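Local coordinates for protein sensory box/response regulator (Mycobacterium smegmatis, PDB 5YRP) that belongs to the EAL-domain family of bacterial sensory and regulatory proteins, folds as a modified beta/alpha barrel and binds a magnesium ion, at residues A[6-11]-A[61-66]; A[24-29]-A[82-87]. All blocks are in the same frame, centred on the assembly; numbering follows the deposited sequence.

The two contacts illustrate how a beta/alpha barrel is layered, with helix outside and metal inside. Their segments alternate along the chain, 6-11, 24-29, 61-66 and 82-87, with about 7 Å between the centres of the contacts. Contact 1 sets the outer side of strand 7-15 against helix 52-73; contact 2 zips strand 21-29 to strand 81-86 and ends at the magnesium site. Strands 7-15 and 21-29 are antiparallel neighbours, probably hydrogen-bonded through His-9 N to Leu-27 O and Glu-25 N to Leu-11 O. Strand 21-29, helix 52-73 and strand 81-86 form a beta-alpha-beta crossover; helix 52-73 packs on strands 7-15, 21-29 and 81-86, with the metal on the other side of the sheet.

Contact 1: A[6-11]-A[61-66]; sequences LVLHYL and LRTACA
Leu-8 meets helix 52-73 through one methyl, CD1, which lies against the junction between Thr-63 and Ala-64. Its CG stands beside the backbone N, and the second torsion holds CD1 anti to CA (chi2 177°), which extends this methyl toward the helix. There CD1 makes an apolar contact with Ala-64 CB at 3.9 Å. It also lies over the helix backbone, 3.4 Å from Ala-64 N. On the Thr-63 side, CD1 is 3.7 Å from CG2. Thr-63 presents its methyl here because OG1 is turned back along the helix to bond Trp-59 O, while CG2 lies anti to the backbone N. Ala-64 is also where the two backbones come nearest, with Leu-8 CA 7.3 Å from Ala-64 CA. The axes of segments 7-11 and 61-66 approach to 9.7 Å, and their directions differ by 61°.

The side chains alternate as in any strand of a beta/alpha barrel, and the EAL domain is a variant of that fold in which the first strand runs antiparallel to the second. Leu-8 and Tyr-10 face helix 52-73, whereas His-9, between them, points to the other face of the sheet.

Two residues beyond Leu-8, the ring of Tyr-10 carries its hydroxyl to the same turn of the helix. OH lies 3.6 Å from Ala-64 CA and 4.2 Å from Ala-64 CB, a touch of the phenol tip on the helix backbone with no hydrogen bond across the contact. Tyr-10 also packs edge-to-face with Trp-71 and lies on Ala-26 and Leu-82. Ala-64 likewise continues onto Leu-82 and Ile-84 of strand 81-86, which extends the same hydrophobic layer under the helix.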
loop_
_atom_site.group_PDB
_atom_site.type_symbol
_atom_site.label_atom_id
_atom_site.label_comp_id
_atom_site.label_asym_id
_atom_site.label_seq_id
_atom_site.Cartn_x
_atom_site.Cartn_y
_atom_site.Cartn_z
ATOM N N LEU A 6 -10.272 -7.975 -32.557
ATOM C CA LEU A 6 -9.795 -8.537 -31.280
ATOM C C LEU A 6 -10.607 -9.758 -30.847
ATOM O O LEU A 6 -11.695 -10.016 -31.362
ATOM C CB LEU A 6 -9.793 -7.473 -30.166
ATOM C CG LEU A 6 -11.062 -6.653 -29.874
ATOM C CD1 LEU A 6 -12.163 -7.469 -29.217
ATOM C CD2 LEU A 6 -10.714 -5.474 -28.978
ATOM N N VAL A 7 -10.065 -10.495 -29.885
ATOM C CA VAL A 7 -10.694 -11.714 -29.382
ATOM C C VAL A 7 -10.358 -11.894 -27.906
ATOM O O VAL A 7 -9.306 -11.451 -27.445
ATOM C CB VAL A 7 -10.242 -12.952 -30.191
ATOM C CG1 VAL A 7 -8.737 -13.174 -30.073
ATOM C CG2 VAL A 7 -11.016 -14.198 -29.771
ATOM N N LEU A 8 -11.257 -12.538 -27.170
ATOM C CA LEU A 8 -11.042 -12.753 -25.745
ATOM C C LEU A 8 -10.052 -13.876 -25.468
ATOM O O LEU A 8 -9.859 -14.787 -26.270
ATOM C CB LEU A 8 -12.356 -13.008 -25.003
ATOM C CG LEU A 8 -13.161 -11.766 -24.599
ATOM C CD1 LEU A 8 -14.459 -12.192 -23.933
ATOM C CD2 LEU A 8 -12.392 -10.835 -23.672
ATOM N N HIS A 9 -9.467 -13.783 -24.282
ATOM C CA HIS A 9 -8.312 -14.560 -23.862
ATOM C C HIS A 9 -8.594 -14.918 -22.420
ATOM O O HIS A 9 -9.008 -14.057 -21.646
ATOM C CB HIS A 9 -7.069 -13.667 -23.946
ATOM C CG HIS A 9 -5.785 -14.403 -24.156
ATOM N ND1 HIS A 9 -4.557 -13.818 -23.933
ATOM C CD2 HIS A 9 -5.532 -15.665 -24.578
ATOM C CE1 HIS A 9 -3.601 -14.685 -24.216
ATOM N NE2 HIS A 9 -4.165 -15.816 -24.603
ATOM N N TYR A 10 -8.398 -16.171 -22.041
ATOM C CA TYR A 10 -8.777 -16.589 -20.694
ATOM C C TYR A 10 -7.622 -17.179 -19.911
ATOM O O TYR A 10 -7.080 -18.220 -20.272
ATOM C CB TYR A 10 -9.928 -17.572 -20.757
ATOM C CG TYR A 10 -11.187 -16.977 -21.313
ATOM C CD1 TYR A 10 -12.104 -16.350 -20.475
ATOM C CD2 TYR A 10 -11.464 -17.038 -22.674
ATOM C CE1 TYR A 10 -13.267 -15.798 -20.976
ATOM C CE2 TYR A 10 -12.626 -16.489 -23.186
ATOM C CZ TYR A 10 -13.525 -15.870 -22.333
ATOM O OH TYR A 10 -14.685 -15.322 -22.836
ATOM N N LEU A 11 -7.252 -16.487 -18.838
ATOM C CA LEU A 11 -6.192 -16.926 -17.938
ATOM C C LEU A 11 -6.830 -17.684 -16.784
ATOM O O LEU A 11 -7.462 -17.069 -15.924
ATOM C CB LEU A 11 -5.413 -15.715 -17.412
ATOM C CG LEU A 11 -4.375 -15.936 -16.307
ATOM C CD1 LEU A 11 -3.403 -17.055 -16.660
ATOM C CD2 LEU A 11 -3.616 -14.645 -16.042
ATOM N N LEU A 61 -17.114 -7.470 -20.965
ATOM C CA LEU A 61 -18.080 -7.946 -19.977
ATOM C C LEU A 61 -19.193 -8.762 -20.628
ATOM O O LEU A 61 -19.519 -9.858 -20.175
ATOM C CB LEU A 61 -18.670 -6.762 -19.210
ATOM C CG LEU A 61 -19.751 -7.038 -18.160
ATOM C CD1 LEU A 61 -19.367 -8.152 -17.202
ATOM C CD2 LEU A 61 -20.039 -5.768 -17.378
ATOM N N ARG A 62 -19.756 -8.220 -21.702
ATOM C CA ARG A 62 -20.835 -8.877 -22.442
ATOM C C ARG A 62 -20.348 -10.143 -23.166
ATOM O O ARG A 62 -20.999 -11.193 -23.113
ATOM C CB ARG A 62 -21.452 -7.895 -23.447
ATOM C CG ARG A 62 -22.766 -8.358 -24.062
ATOM C CD ARG A 62 -23.310 -7.343 -25.055
ATOM N NE ARG A 62 -24.637 -7.706 -25.551
ATOM C CZ ARG A 62 -25.774 -7.569 -24.870
ATOM N NH1 ARG A 62 -25.778 -7.081 -23.629
ATOM N NH2 ARG A 62 -26.922 -7.927 -25.433
ATOM N N THR A 63 -19.203 -10.038 -23.831
ATOM C CA THR A 63 -18.643 -11.153 -24.592
ATOM C C THR A 63 -18.157 -12.278 -23.671
ATOM O O THR A 63 -18.333 -13.461 -23.972
ATOM C CB THR A 63 -17.479 -10.686 -25.488
ATOM O OG1 THR A 63 -17.870 -9.507 -26.200
ATOM C CG2 THR A 63 -17.091 -11.764 -26.488
ATOM N N ALA A 64 -17.543 -11.900 -22.554
ATOM C CA ALA A 64 -17.047 -12.869 -21.574
ATOM C C ALA A 64 -18.204 -13.646 -20.970
ATOM O O ALA A 64 -18.174 -14.872 -20.920
ATOM C CB ALA A 64 -16.258 -12.166 -20.481
ATOM N N CYS A 65 -19.219 -12.915 -20.517
ATOM C CA CYS A 65 -20.435 -13.511 -19.963
ATOM C C CYS A 65 -21.157 -14.394 -20.973
ATOM O O CYS A 65 -21.696 -15.437 -20.619
ATOM C CB CYS A 65 -21.380 -12.416 -19.475
ATOM S SG CYS A 65 -20.819 -11.572 -17.978
ATOM N N ALA A 66 -21.167 -13.966 -22.229
ATOM C CA ALA A 66 -21.774 -14.745 -23.304
ATOM C C ALA A 66 -21.038 -16.061 -23.489
ATOM O O ALA A 66 -21.645 -17.129 -23.471
ATOM C CB ALA A 66 -21.760 -13.955 -24.600
#

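Contact 2: A[24-29]-A[82-87]; sequences AEALVR and LRINVS. With MG (magnesium ion), chain C.
Arg-83, Asn-85 and Glu-25 carry this contact between two parallel strands. Arg-83 and Glu-25 are facing residues of a parallel beta bridge, their CB atoms 4.0 Å apart on one face of the sheet. Arg-83 pairs with the neighbouring strand in the parallel manner: its N donates to Ala-24 O (3.0 Å), and its O receives Ala-26 N (2.7 Å). Its guanidinium runs on to a salt bridge with Glu-13.

Glu-25, the first residue of the Glu-Ala-Leu triplet that names the family, has CG anti to the backbone N (chi1 -176°) and CD anti to CA (chi2 -175°). The extended chain brings OE2 to the magnesium ion, which it binds at 2.4 Å. Asn-85 belongs to the same metal site; its side chain crosses that of Glu-25 at about a right angle, the carboxylate and amide planes 57° apart. Leu-27 places a methyl beside that amide.

Glu-117 and Asp-147 from further strands complete the metal site. On the other face, Ala-26 and Ile-84 meet helix 52-73 at Ala-64 and Leu-61, while strands 7-15 and 114-119 flank the pair within the sheet.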
loop_
_atom_site.group_PDB
_atom_site.type_symbol
_atom_site.label_atom_id
_atom_site.label_comp_id
_atom_site.label_asym_id
_atom_site.label_seq_id
_atom_site.Cartn_x
_atom_site.Cartn_y
_atom_site.Cartn_z
ATOM N N ALA A 24 -11.714 -18.280 -14.041
ATOM C CA ALA A 24 -11.019 -17.856 -15.257
ATOM C C ALA A 24 -11.168 -16.360 -15.467
ATOM O O ALA A 24 -12.284 -15.859 -15.561
ATOM C CB ALA A 24 -11.563 -18.597 -16.459
ATOM N N GLU A 25 -10.041 -15.657 -15.547
ATOM C CA GLU A 25 -10.033 -14.213 -15.781
ATOM C C GLU A 25 -10.068 -13.929 -17.273
ATOM O O GLU A 25 -9.160 -14.327 -18.004
ATOM C CB GLU A 25 -8.792 -13.556 -15.156
ATOM C CG GLU A 25 -8.750 -12.031 -15.270
ATOM C CD GLU A 25 -7.458 -11.415 -14.743
ATOM O OE1 GLU A 25 -6.510 -12.161 -14.443
ATOM O OE2 GLU A 25 -7.381 -10.174 -14.626
ATOM N N ALA A 26 -11.118 -13.240 -17.714
ATOM C CA ALA A 26 -11.237 -12.804 -19.104
ATOM C C ALA A 26 -10.278 -11.648 -19.397
ATOM O O ALA A 26 -10.304 -10.616 -18.726
ATOM C CB ALA A 26 -12.668 -12.391 -19.409
ATOM N N LEU A 27 -9.426 -11.851 -20.395
ATOM C CA LEU A 27 -8.498 -10.836 -20.884
ATOM C C LEU A 27 -8.651 -10.746 -22.394
ATOM O O LEU A 27 -9.206 -11.645 -23.012
ATOM C CB LEU A 27 -7.061 -11.218 -20.544
ATOM C CG LEU A 27 -6.758 -11.492 -19.070
ATOM C CD1 LEU A 27 -5.422 -12.203 -18.918
ATOM C CD2 LEU A 27 -6.771 -10.196 -18.281
ATOM N N VAL A 28 -8.170 -9.664 -22.992
ATOM C CA VAL A 28 -8.197 -9.550 -24.452
ATOM C C VAL A 28 -6.800 -9.809 -25.007
ATOM O O VAL A 28 -5.806 -9.320 -24.474
ATOM C CB VAL A 28 -8.760 -8.196 -24.946
ATOM C CG1 VAL A 28 -10.177 -7.982 -24.441
ATOM C CG2 VAL A 28 -7.896 -7.040 -24.506
ATOM N N ARG A 29 -6.738 -10.605 -26.068
ATOM C CA ARG A 29 -5.471 -10.950 -26.700
ATOM C C ARG A 29 -5.046 -9.838 -27.655
ATOM O O ARG A 29 -5.863 -9.314 -28.420
ATOM C CB ARG A 29 -5.591 -12.279 -27.447
ATOM C CG ARG A 29 -4.277 -12.794 -28.018
ATOM C CD ARG A 29 -4.474 -14.078 -28.810
ATOM N NE ARG A 29 -4.559 -15.260 -27.956
ATOM C CZ ARG A 29 -4.702 -16.505 -28.403
ATOM N NH1 ARG A 29 -4.786 -16.750 -29.708
ATOM N NH2 ARG A 29 -4.763 -17.516 -27.543
ATOM N N LEU A 82 -16.183 -16.263 -13.034
ATOM C CA LEU A 82 -15.645 -15.557 -14.195
ATOM C C LEU A 82 -15.150 -14.177 -13.766
ATOM O O LEU A 82 -15.948 -13.312 -13.402
ATOM C CB LEU A 82 -16.712 -15.414 -15.279
ATOM C CG LEU A 82 -16.271 -14.707 -16.564
ATOM C CD1 LEU A 82 -15.386 -15.606 -17.414
ATOM C CD2 LEU A 82 -17.486 -14.258 -17.356
ATOM N N ARG A 83 -13.834 -13.978 -13.812
ATOM C CA ARG A 83 -13.231 -12.709 -13.416
ATOM C C ARG A 83 -13.057 -11.780 -14.609
ATOM O O ARG A 83 -12.465 -12.159 -15.615
ATOM C CB ARG A 83 -11.885 -12.936 -12.729
ATOM C CG ARG A 83 -12.002 -13.692 -11.416
ATOM C CD ARG A 83 -10.856 -13.412 -10.454
ATOM N NE ARG A 83 -11.313 -13.560 -9.073
ATOM C CZ ARG A 83 -11.505 -14.721 -8.448
ATOM N NH1 ARG A 83 -11.272 -15.874 -9.065
ATOM N NH2 ARG A 83 -11.934 -14.730 -7.193
ATOM N N ILE A 84 -13.579 -10.562 -14.483
ATOM C CA ILE A 84 -13.510 -9.562 -15.545
ATOM C C ILE A 84 -12.940 -8.269 -14.991
ATOM O O ILE A 84 -13.404 -7.771 -13.969
ATOM C CB ILE A 84 -14.905 -9.292 -16.135
ATOM C CG1 ILE A 84 -15.417 -10.545 -16.851
ATOM C CG2 ILE A 84 -14.872 -8.115 -17.104
ATOM C CD1 ILE A 84 -16.916 -10.693 -16.810
ATOM N N ASN A 85 -11.938 -7.730 -15.676
ATOM C CA ASN A 85 -11.317 -6.477 -15.267
ATOM C C ASN A 85 -12.215 -5.306 -15.605
ATOM O O ASN A 85 -12.605 -5.134 -16.758
ATOM C CB ASN A 85 -9.966 -6.300 -15.948
ATOM C CG ASN A 85 -8.939 -7.290 -15.450
ATOM O OD1 ASN A 85 -8.554 -7.265 -14.283
ATOM N ND2 ASN A 85 -8.493 -8.172 -16.332
ATOM N N VAL A 86 -12.549 -4.516 -14.591
ATOM C CA VAL A 86 -13.380 -3.332 -14.776
ATOM C C VAL A 86 -12.533 -2.068 -14.637
ATOM O O VAL A 86 -11.825 -1.883 -13.650
ATOM C CB VAL A 86 -14.558 -3.313 -13.790
ATOM C CG1 VAL A 86 -15.383 -2.049 -13.949
ATOM C CG2 VAL A 86 -15.443 -4.523 -14.019
ATOM N N SER A 87 -12.616 -1.220 -15.659
ATOM C CA SER A 87 -11.926 0.069 -15.708
ATOM C C SER A 87 -12.594 1.066 -14.751
ATOM O O SER A 87 -13.773 0.907 -14.425
ATOM C CB SER A 87 -11.961 0.597 -17.154
ATOM O OG SER A 87 -11.151 1.742 -17.353
HETATM MG MG MG C . -6.364 -8.436 -13.291
#